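Local coordinates for protein putative cytosine/guanine deaminase (Unidentified, PDB 2PAJ) that catalyses the hydrolytic deamination of pterins such as 2-amino-4-hydroxypteridine to 2,4-dihydroxypteridine with release of ammonium, probably using zinc as its cofactor, at residues S11-N16 / L52-G57; R15-I20 / V61-C66; V67-W72 / E385-G390; C307-G312 / I347-M352. All coordinates share one frame; numbering follows the deposited sequence.

Contact 1 of 4, residues S11-N16 / L52-G57; sequences STLIRN and LAPRPG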
# COMPACT_ATOMS: atom_id res chain seq x y z
N SER A 11 -21.57 -17.71 -1.59
CA SER A 11 -21.84 -17.16 -0.27
C SER A 11 -20.90 -17.81 0.73
O SER A 11 -20.55 -18.99 0.61
CB SER A 11 -23.28 -17.42 0.16
OG SER A 11 -23.57 -16.71 1.34
N THR A 12 -20.47 -17.05 1.72
CA THR A 12 -19.56 -17.61 2.68
C THR A 12 -19.83 -17.10 4.08
O THR A 12 -20.23 -15.95 4.26
CB THR A 12 -18.12 -17.30 2.29
OG1 THR A 12 -17.85 -17.92 1.02
CG2 THR A 12 -17.15 -17.82 3.34
N LEU A 13 -19.61 -17.95 5.07
CA LEU A 13 -19.85 -17.55 6.44
C LEU A 13 -18.63 -17.81 7.31
O LEU A 13 -18.21 -18.95 7.51
CB LEU A 13 -21.06 -18.29 7.01
CG LEU A 13 -21.63 -17.83 8.35
CD1 LEU A 13 -22.37 -16.52 8.16
CD2 LEU A 13 -22.58 -18.89 8.90
N ILE A 14 -18.04 -16.73 7.79
CA ILE A 14 -16.89 -16.82 8.68
C ILE A 14 -17.58 -16.87 10.04
O ILE A 14 -18.34 -15.97 10.40
CB ILE A 14 -16.01 -15.55 8.56
CG1 ILE A 14 -15.53 -15.40 7.11
CG2 ILE A 14 -14.82 -15.65 9.50
CD1 ILE A 14 -14.76 -14.12 6.86
N ARG A 15 -17.35 -17.95 10.78
CA ARG A 15 -18.02 -18.10 12.07
C ARG A 15 -17.14 -18.13 13.30
O ARG A 15 -15.98 -18.55 13.26
CB ARG A 15 -18.85 -19.39 12.10
CG ARG A 15 -19.54 -19.78 10.81
CD ARG A 15 -20.30 -21.07 11.05
NE ARG A 15 -21.34 -20.90 12.07
CZ ARG A 15 -21.94 -21.89 12.73
NH1 ARG A 15 -21.60 -23.16 12.48
NH2 ARG A 15 -22.89 -21.63 13.62
N ASN A 16 -17.74 -17.68 14.40
CA ASN A 16 -17.14 -17.71 15.72
C ASN A 16 -15.80 -17.01 15.89
O ASN A 16 -14.85 -17.60 16.41
CB ASN A 16 -17.04 -19.17 16.15
CG ASN A 16 -16.87 -19.33 17.62
OD1 ASN A 16 -17.62 -18.75 18.40
ND2 ASN A 16 -15.89 -20.13 18.02
N LEU A 52 -25.07 -14.95 13.09
CA LEU A 52 -25.69 -15.43 11.85
C LEU A 52 -25.76 -16.96 11.80
O LEU A 52 -24.81 -17.66 12.14
CB LEU A 52 -24.86 -14.93 10.67
CG LEU A 52 -24.32 -13.51 10.78
CD1 LEU A 52 -23.15 -13.33 9.84
CD2 LEU A 52 -25.43 -12.51 10.49
N ALA A 53 -26.91 -17.48 11.38
CA ALA A 53 -27.09 -18.93 11.28
C ALA A 53 -26.65 -19.41 9.90
O ALA A 53 -27.00 -18.82 8.88
CB ALA A 53 -28.55 -19.29 11.54
N PRO A 54 -25.87 -20.50 9.85
CA PRO A 54 -25.41 -21.01 8.56
C PRO A 54 -26.54 -21.29 7.58
O PRO A 54 -27.68 -21.50 7.97
CB PRO A 54 -24.62 -22.27 8.94
CG PRO A 54 -25.26 -22.68 10.25
CD PRO A 54 -25.43 -21.37 10.95
N ARG A 55 -26.20 -21.29 6.29
CA ARG A 55 -27.18 -21.56 5.25
C ARG A 55 -26.82 -22.80 4.45
O ARG A 55 -25.64 -23.16 4.30
CB ARG A 55 -27.30 -20.37 4.30
CG ARG A 55 -27.99 -19.21 4.92
CD ARG A 55 -27.90 -18.00 4.04
NE ARG A 55 -28.46 -16.83 4.72
CZ ARG A 55 -28.47 -15.61 4.19
NH1 ARG A 55 -27.96 -15.41 2.98
NH2 ARG A 55 -28.99 -14.60 4.87
N PRO A 56 -27.85 -23.49 3.93
CA PRO A 56 -27.58 -24.70 3.16
C PRO A 56 -26.65 -24.45 1.98
O PRO A 56 -26.80 -23.46 1.26
CB PRO A 56 -28.97 -25.15 2.74
CG PRO A 56 -29.77 -23.86 2.72
CD PRO A 56 -29.28 -23.16 3.95
N GLY A 57 -25.69 -25.35 1.81
CA GLY A 57 -24.74 -25.27 0.72
C GLY A 57 -23.80 -24.08 0.76
O GLY A 57 -23.02 -23.87 -0.17
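L13 lays its forked end against the loop segment 52-57, each methyl taking a different partner. Its CD1 meets CD1 of L52 at 3.7 Å, the two leucines crossing obliquely. The other methyl, CD2, lies 3.6 Å from CA of P54 and reaches that proline's CB, at 3.9 Å. CG stands anti to the backbone N (chi1 -169°), on the loop side of the strand, and the two methyls branch from it. Two residues on, R15 adds a contact of another kind: CD of P54 sits over one face of the guanidinium, offset toward its rim, with NH2 the nearest atom at 3.7 Å. No hydrogen bond joins the two segments. The polar ties of the loop run instead to the neighbouring strand 39-42 and its approach, where the A53 carbonyl is bound by R40 and the L52 amide by D38. The contact lies at the protein surface, on the small mixed sheet in which strand 11-15 lies between strands 39-42 and 59-62, and the 52-57 loop connects strands 45-49 and 59-62. Since most touching atoms are aliphatic carbons, the R15 guanidinium being the main exception, the hiding of apolar surface, not directed bonds, joins loop to strand.

Contact 2 of 4, residues R15-I20 / V61-C66; sequences RNAAAI and VDATDC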
# COMPACT_ATOMS: atom_id res chain seq x y z
N ARG A 15 -17.35 -17.95 10.78
CA ARG A 15 -18.02 -18.10 12.07
C ARG A 15 -17.14 -18.13 13.30
O ARG A 15 -15.98 -18.55 13.26
CB ARG A 15 -18.85 -19.39 12.10
CG ARG A 15 -19.54 -19.78 10.81
CD ARG A 15 -20.30 -21.07 11.05
NE ARG A 15 -21.34 -20.90 12.07
CZ ARG A 15 -21.94 -21.89 12.73
NH1 ARG A 15 -21.60 -23.16 12.48
NH2 ARG A 15 -22.89 -21.63 13.62
N ASN A 16 -17.74 -17.68 14.40
CA ASN A 16 -17.14 -17.71 15.72
C ASN A 16 -15.80 -17.01 15.89
O ASN A 16 -14.85 -17.60 16.41
CB ASN A 16 -17.04 -19.17 16.15
CG ASN A 16 -16.87 -19.33 17.62
OD1 ASN A 16 -17.62 -18.75 18.40
ND2 ASN A 16 -15.89 -20.13 18.02
N ALA A 17 -15.71 -15.76 15.48
CA ALA A 17 -14.46 -15.01 15.60
C ALA A 17 -14.25 -14.56 17.05
O ALA A 17 -15.21 -14.20 17.75
CB ALA A 17 -14.49 -13.80 14.69
N ALA A 18 -13.00 -14.59 17.50
CA ALA A 18 -12.67 -14.19 18.86
C ALA A 18 -12.73 -12.67 18.99
O ALA A 18 -12.98 -12.14 20.07
CB ALA A 18 -11.28 -14.70 19.22
N ALA A 19 -12.51 -11.98 17.88
CA ALA A 19 -12.53 -10.52 17.86
C ALA A 19 -12.67 -9.98 16.44
O ALA A 19 -12.20 -10.60 15.48
CB ALA A 19 -11.27 -9.97 18.50
N ILE A 20 -13.31 -8.82 16.31
CA ILE A 20 -13.52 -8.18 15.02
C ILE A 20 -13.22 -6.67 15.03
O ILE A 20 -14.01 -5.89 15.55
CB ILE A 20 -14.98 -8.34 14.54
CG1 ILE A 20 -15.40 -9.82 14.55
CG2 ILE A 20 -15.12 -7.79 13.14
CD1 ILE A 20 -16.85 -10.07 14.18
N VAL A 61 -16.24 -21.09 7.10
CA VAL A 61 -14.87 -21.06 7.56
C VAL A 61 -14.91 -20.81 9.07
O VAL A 61 -15.42 -19.78 9.53
CB VAL A 61 -14.05 -19.95 6.82
CG1 VAL A 61 -14.86 -18.70 6.68
CG2 VAL A 61 -12.77 -19.65 7.57
N ASP A 62 -14.41 -21.79 9.82
CA ASP A 62 -14.38 -21.74 11.28
C ASP A 62 -13.26 -20.85 11.80
O ASP A 62 -12.08 -21.23 11.82
CB ASP A 62 -14.22 -23.16 11.83
CG ASP A 62 -14.30 -23.22 13.34
OD1 ASP A 62 -15.21 -22.57 13.90
OD2 ASP A 62 -13.47 -23.92 13.96
N ALA A 63 -13.63 -19.65 12.24
CA ALA A 63 -12.67 -18.69 12.74
C ALA A 63 -12.62 -18.73 14.25
O ALA A 63 -12.41 -17.71 14.90
CB ALA A 63 -13.03 -17.29 12.27
N THR A 64 -12.83 -19.91 14.81
CA THR A 64 -12.78 -20.07 16.25
C THR A 64 -11.38 -19.74 16.75
O THR A 64 -10.38 -20.26 16.23
CB THR A 64 -13.14 -21.50 16.66
OG1 THR A 64 -14.44 -21.81 16.18
CG2 THR A 64 -13.12 -21.63 18.17
N ASP A 65 -11.33 -18.86 17.75
CA ASP A 65 -10.10 -18.40 18.38
C ASP A 65 -9.32 -17.45 17.49
O ASP A 65 -8.22 -17.03 17.85
CB ASP A 65 -9.19 -19.58 18.76
CG ASP A 65 -9.82 -20.51 19.76
OD1 ASP A 65 -10.41 -20.02 20.74
OD2 ASP A 65 -9.70 -21.73 19.57
N CYS A 66 -9.87 -17.12 16.33
CA CYS A 66 -9.20 -16.23 15.41
C CYS A 66 -9.70 -14.80 15.52
O CYS A 66 -10.83 -14.54 15.90
CB CYS A 66 -9.36 -16.71 13.97
SG CYS A 66 -8.53 -18.25 13.63
O HOH W 1 -13.38 -17.52 18.84
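N16 and T64 meet on the looser, polar side of a contact whose tight part is close backbone pairing. In that pairing R15 is held in parallel register opposite D62: its N-H bonds the V61 carbonyl at 2.9 Å from N to O, nearly straight at 168°, while its own O takes the A63 N-H at 2.8 Å. Further on, A18 N donates to C66 O (2.7 Å), and the A17 and A63 methyls are loosely in contact, CB to CB 4.5 Å, with I68 and I14 packing beside them. The other side is built of polar groups. N16 CG lies anti to the backbone N (chi1 -161°), and ND2, with T64 OG1 close to its amide plane, donates to that hydroxyl at 2.9 Å. The hydroxyl in turn donates a hydrogen bond to D62 OD1, on the syn side but 29° out of the carboxylate plane. A water spans the gap, donating to N16 O and accepting from D65 N. D65 lies within the type II turn A63-C66, which carries the chain from strand 59-62 toward strand 67-73. T64 OG1, acceptor and donor at once, links amide to carboxylate, so the two bonds may reinforce each other.

Contact 3 of 4, residues V67-W72 / E385-G390; sequences VIYPAW and EVIHWG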
# COMPACT_ATOMS: atom_id res chain seq x y z
N VAL A 67 -8.81 -13.89 15.16
CA VAL A 67 -9.09 -12.46 15.19
C VAL A 67 -9.27 -11.99 13.75
O VAL A 67 -8.55 -12.40 12.84
CB VAL A 67 -7.92 -11.69 15.87
CG1 VAL A 67 -8.21 -10.21 15.93
CG2 VAL A 67 -7.71 -12.23 17.28
N ILE A 68 -10.26 -11.13 13.55
CA ILE A 68 -10.55 -10.59 12.23
C ILE A 68 -10.21 -9.11 12.19
O ILE A 68 -10.48 -8.37 13.13
CB ILE A 68 -12.05 -10.83 11.86
CG1 ILE A 68 -12.30 -12.33 11.68
CG2 ILE A 68 -12.40 -10.09 10.58
CD1 ILE A 68 -13.71 -12.68 11.36
N TYR A 69 -9.58 -8.71 11.09
CA TYR A 69 -9.14 -7.34 10.83
C TYR A 69 -9.50 -7.07 9.37
O TYR A 69 -9.75 -8.00 8.60
CB TYR A 69 -7.60 -7.27 10.89
CG TYR A 69 -6.90 -6.93 12.20
CD1 TYR A 69 -7.31 -7.50 13.41
CD2 TYR A 69 -5.76 -6.11 12.20
CE1 TYR A 69 -6.60 -7.25 14.59
CE2 TYR A 69 -5.05 -5.86 13.36
CZ TYR A 69 -5.48 -6.43 14.55
OH TYR A 69 -4.75 -6.21 15.70
N PRO A 70 -9.58 -5.79 8.97
CA PRO A 70 -9.89 -5.59 7.56
C PRO A 70 -8.50 -5.74 6.92
O PRO A 70 -7.50 -5.41 7.55
CB PRO A 70 -10.43 -4.17 7.53
CG PRO A 70 -9.78 -3.51 8.66
CD PRO A 70 -9.83 -4.57 9.74
N ALA A 71 -8.41 -6.27 5.70
CA ALA A 71 -7.11 -6.44 5.05
C ALA A 71 -6.36 -5.10 4.99
O ALA A 71 -6.98 -4.04 4.91
CB ALA A 71 -7.30 -7.03 3.65
N TRP A 72 -5.03 -5.14 5.02
CA TRP A 72 -4.26 -3.90 4.99
C TRP A 72 -4.28 -3.21 3.63
O TRP A 72 -4.47 -3.83 2.58
CB TRP A 72 -2.79 -4.14 5.35
CG TRP A 72 -2.55 -4.78 6.67
CD1 TRP A 72 -2.09 -6.05 6.90
CD2 TRP A 72 -2.82 -4.22 7.95
NE1 TRP A 72 -2.07 -6.31 8.24
CE2 TRP A 72 -2.52 -5.20 8.92
CE3 TRP A 72 -3.31 -2.97 8.39
CZ2 TRP A 72 -2.68 -4.98 10.29
CZ3 TRP A 72 -3.47 -2.75 9.75
CH2 TRP A 72 -3.15 -3.76 10.69
N GLU A 385 -6.54 3.05 16.59
CA GLU A 385 -6.05 4.28 16.00
C GLU A 385 -5.17 3.92 14.81
O GLU A 385 -5.32 4.46 13.72
CB GLU A 385 -5.24 5.00 17.05
CG GLU A 385 -5.48 6.48 17.16
CD GLU A 385 -4.71 7.24 16.13
OE1 GLU A 385 -4.49 8.46 16.31
OE2 GLU A 385 -4.33 6.60 15.13
N VAL A 386 -4.25 3.01 15.04
CA VAL A 386 -3.32 2.56 14.01
C VAL A 386 -3.96 1.63 12.98
O VAL A 386 -3.62 1.69 11.80
CB VAL A 386 -2.13 1.85 14.68
CG1 VAL A 386 -1.15 1.35 13.64
CG2 VAL A 386 -1.46 2.80 15.65
N ILE A 387 -4.88 0.79 13.41
CA ILE A 387 -5.55 -0.12 12.50
C ILE A 387 -6.32 0.71 11.48
O ILE A 387 -6.50 0.30 10.34
CB ILE A 387 -6.52 -1.08 13.24
CG1 ILE A 387 -5.74 -2.07 14.09
CG2 ILE A 387 -7.38 -1.83 12.24
CD1 ILE A 387 -6.61 -2.99 14.93
N HIS A 388 -6.77 1.88 11.90
CA HIS A 388 -7.51 2.76 11.02
C HIS A 388 -6.59 3.26 9.93
O HIS A 388 -6.92 3.19 8.75
CB HIS A 388 -8.06 3.96 11.78
CG HIS A 388 -8.98 4.80 10.97
ND1 HIS A 388 -8.80 6.16 10.81
CD2 HIS A 388 -10.07 4.48 10.24
CE1 HIS A 388 -9.74 6.63 10.01
NE2 HIS A 388 -10.52 5.63 9.65
N TRP A 389 -5.43 3.75 10.34
CA TRP A 389 -4.43 4.27 9.41
C TRP A 389 -4.03 3.23 8.37
O TRP A 389 -3.90 3.55 7.19
CB TRP A 389 -3.19 4.72 10.17
CG TRP A 389 -3.41 5.91 11.03
CD1 TRP A 389 -4.44 6.80 10.94
CD2 TRP A 389 -2.53 6.42 12.04
NE1 TRP A 389 -4.26 7.84 11.83
CE2 TRP A 389 -3.09 7.64 12.51
CE3 TRP A 389 -1.31 5.98 12.58
CZ2 TRP A 389 -2.47 8.42 13.51
CZ3 TRP A 389 -0.70 6.75 13.57
CH2 TRP A 389 -1.28 7.97 14.02
N GLY A 390 -3.87 1.99 8.82
CA GLY A 390 -3.45 0.91 7.93
C GLY A 390 -4.52 0.29 7.07
O GLY A 390 -4.22 -0.54 6.20
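The carbonyl oxygen of G390 is approached twice by W72, by its ring and by its backbone. CE3 of the indole packs at 3.4 Å from G390 O, which lies at the ring edge near its plane, and the W72 CA-H makes a C-H...O contact with the same oxygen, CA to O 3.6 Å. Without a side chain on G390, the helix backbone lies against the edge of the six-membered ring, and the W72 and G390 CA atoms come within 5.7 Å. The other half of the contact is apolar. I387 stretches its CG1 branch toward Y69, with CD1 anti to CA (chi2 176°), and this methyl meets CE2 and CZ of the tyrosine at 3.6 Å each, the side chains crossing at about a right angle. CG2 of I387 makes a looser contact with CD of P70, 4.4 Å. The Y69 hydroxyl bonds A431 O, and Y417 meets the phenol ring edge to face. The buried contact seats one side of helix 383-398 against strand 67-73, the first strand of the amidohydrolase barrel. No hydrogen bond crosses it, and the C-H...O contact is a minor polar element, so close packing mainly joins helix to strand.

Contact 4 of 4, residues C307-G312 / I347-M352; sequences CPQSNG and ISEVHM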
# COMPACT_ATOMS: atom_id res chain seq x y z
N CYS A 307 5.63 6.06 6.64
CA CYS A 307 6.53 4.91 6.53
C CYS A 307 7.63 4.96 7.59
O CYS A 307 8.75 5.39 7.30
CB CYS A 307 7.16 4.85 5.13
SG CYS A 307 5.99 4.79 3.74
N PRO A 308 7.33 4.51 8.82
CA PRO A 308 8.28 4.51 9.94
C PRO A 308 9.61 3.74 9.75
O PRO A 308 10.68 4.34 9.87
CB PRO A 308 7.44 3.99 11.10
CG PRO A 308 6.41 3.16 10.43
CD PRO A 308 6.02 3.99 9.26
N GLN A 309 9.55 2.45 9.45
CA GLN A 309 10.76 1.65 9.27
C GLN A 309 11.71 2.23 8.22
O GLN A 309 12.93 2.14 8.35
CB GLN A 309 10.41 0.22 8.88
CG GLN A 309 9.75 -0.57 9.98
CD GLN A 309 9.33 -1.95 9.52
OE1 GLN A 309 8.48 -2.08 8.64
NE2 GLN A 309 9.91 -2.98 10.11
N SER A 310 11.15 2.81 7.18
CA SER A 310 11.94 3.40 6.12
C SER A 310 12.44 4.78 6.56
O SER A 310 13.62 5.10 6.43
CB SER A 310 11.10 3.52 4.86
OG SER A 310 11.91 3.76 3.72
N ASN A 311 11.53 5.59 7.09
CA ASN A 311 11.87 6.94 7.55
C ASN A 311 12.93 6.94 8.63
O ASN A 311 13.50 7.99 8.95
CB ASN A 311 10.61 7.67 8.04
CG ASN A 311 9.65 8.00 6.91
OD1 ASN A 311 10.03 8.10 5.74
ND2 ASN A 311 8.38 8.20 7.27
N GLY A 312 13.20 5.78 9.22
CA GLY A 312 14.22 5.71 10.24
C GLY A 312 15.58 5.86 9.60
O GLY A 312 16.45 6.58 10.11
N ILE A 347 2.64 -5.77 8.51
CA ILE A 347 2.62 -6.08 9.93
C ILE A 347 3.83 -5.47 10.64
O ILE A 347 3.68 -4.83 11.69
CB ILE A 347 2.51 -7.60 10.14
CG1 ILE A 347 1.03 -7.98 10.07
CG2 ILE A 347 3.09 -8.01 11.47
CD1 ILE A 347 0.78 -9.42 9.79
N SER A 348 5.01 -5.63 10.07
CA SER A 348 6.22 -5.05 10.65
C SER A 348 6.03 -3.54 10.74
O SER A 348 6.42 -2.92 11.73
CB SER A 348 7.43 -5.34 9.77
OG SER A 348 7.60 -6.73 9.57
N GLU A 349 5.43 -2.97 9.69
CA GLU A 349 5.19 -1.53 9.60
C GLU A 349 4.20 -1.02 10.62
O GLU A 349 4.43 -0.00 11.28
CB GLU A 349 4.70 -1.17 8.19
CG GLU A 349 5.82 -0.79 7.23
CD GLU A 349 6.48 0.52 7.61
OE1 GLU A 349 5.76 1.49 7.93
OE2 GLU A 349 7.72 0.61 7.57
N VAL A 350 3.10 -1.73 10.76
CA VAL A 350 2.07 -1.37 11.70
C VAL A 350 2.60 -1.49 13.14
O VAL A 350 2.25 -0.70 14.02
CB VAL A 350 0.83 -2.27 11.46
CG1 VAL A 350 0.04 -2.49 12.72
CG2 VAL A 350 -0.03 -1.63 10.39
N HIS A 351 3.47 -2.46 13.37
CA HIS A 351 4.07 -2.67 14.67
C HIS A 351 4.96 -1.49 15.06
O HIS A 351 4.94 -1.02 16.20
CB HIS A 351 4.89 -3.94 14.66
CG HIS A 351 5.40 -4.34 16.01
ND1 HIS A 351 6.60 -4.97 16.19
CD2 HIS A 351 4.83 -4.25 17.23
CE1 HIS A 351 6.76 -5.25 17.47
NE2 HIS A 351 5.70 -4.82 18.12
N MET A 352 5.74 -1.04 14.10
CA MET A 352 6.65 0.08 14.30
C MET A 352 5.87 1.37 14.49
O MET A 352 6.27 2.25 15.27
CB MET A 352 7.60 0.20 13.10
CG MET A 352 8.66 1.29 13.22
SD MET A 352 9.94 0.97 14.45
CE MET A 352 9.46 2.09 15.75
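P308 and Q309, in the first turn of helix 308-312, pack on S348, E349 and M352 of helix 346-359; the axes of the two short segments pass 9.6 Å apart at 75°. Apolar contact comes from M352, whose CG lies 3.6 Å from P308 CB, while its CB meets Q309 CG at 3.9 Å. That methionine CG is directed there by standing anti to the backbone N (chi1 -177°). The polar part rests on E349. Its chain bends at chi2, and OE2 accepts a weak hydrogen bond from Q309 N, 3.2 Å long and bent to 131°. C307 occupies the N-cap position just before, and a carboxylate near a helix N terminus would be expected to be favoured by the helix dipole. The amide end of Q309 lies beside the same carboxylate and the CB of S348, whose own hydroxyl is bonded to D345. A third kind of interaction leads to the metal: S310 OG hydrogen-bonds D336 OD2 and S340 OG, and so S310 is a second-shell partner of the zinc ligand D336; the S310 side chain is about 6 Å from the zinc ion. Helix 308-312 follows strand 303-306, and D336 follows strand 331-333, the last two barrel strands; this is the C-terminal rim of the TIM barrel, where amidohydrolases carry their metal site.

Overall arrangement
From the N terminus, strand 11-15 opens contact 1, which closes on the loop 52-57; contact 2 begins on the same residues, R15 and N16, and closes slightly later at 61-66, so the two loops cross along the chain. Together they tie up the small sheet at the start of the chain. Contact 3 follows in series, joining 67-72 to 385-390 and closing a loop of sequence that includes most of the barrel; contact 4 nests within its span. Packing passes from one to the next: I14 on I68, A19 paired with I68 by a probable backbone hydrogen bond, W72 on V350. The small sheet is thus joined through strand 67-73 to helices 383-398 and 346-359, and from there to the zinc-bearing rim.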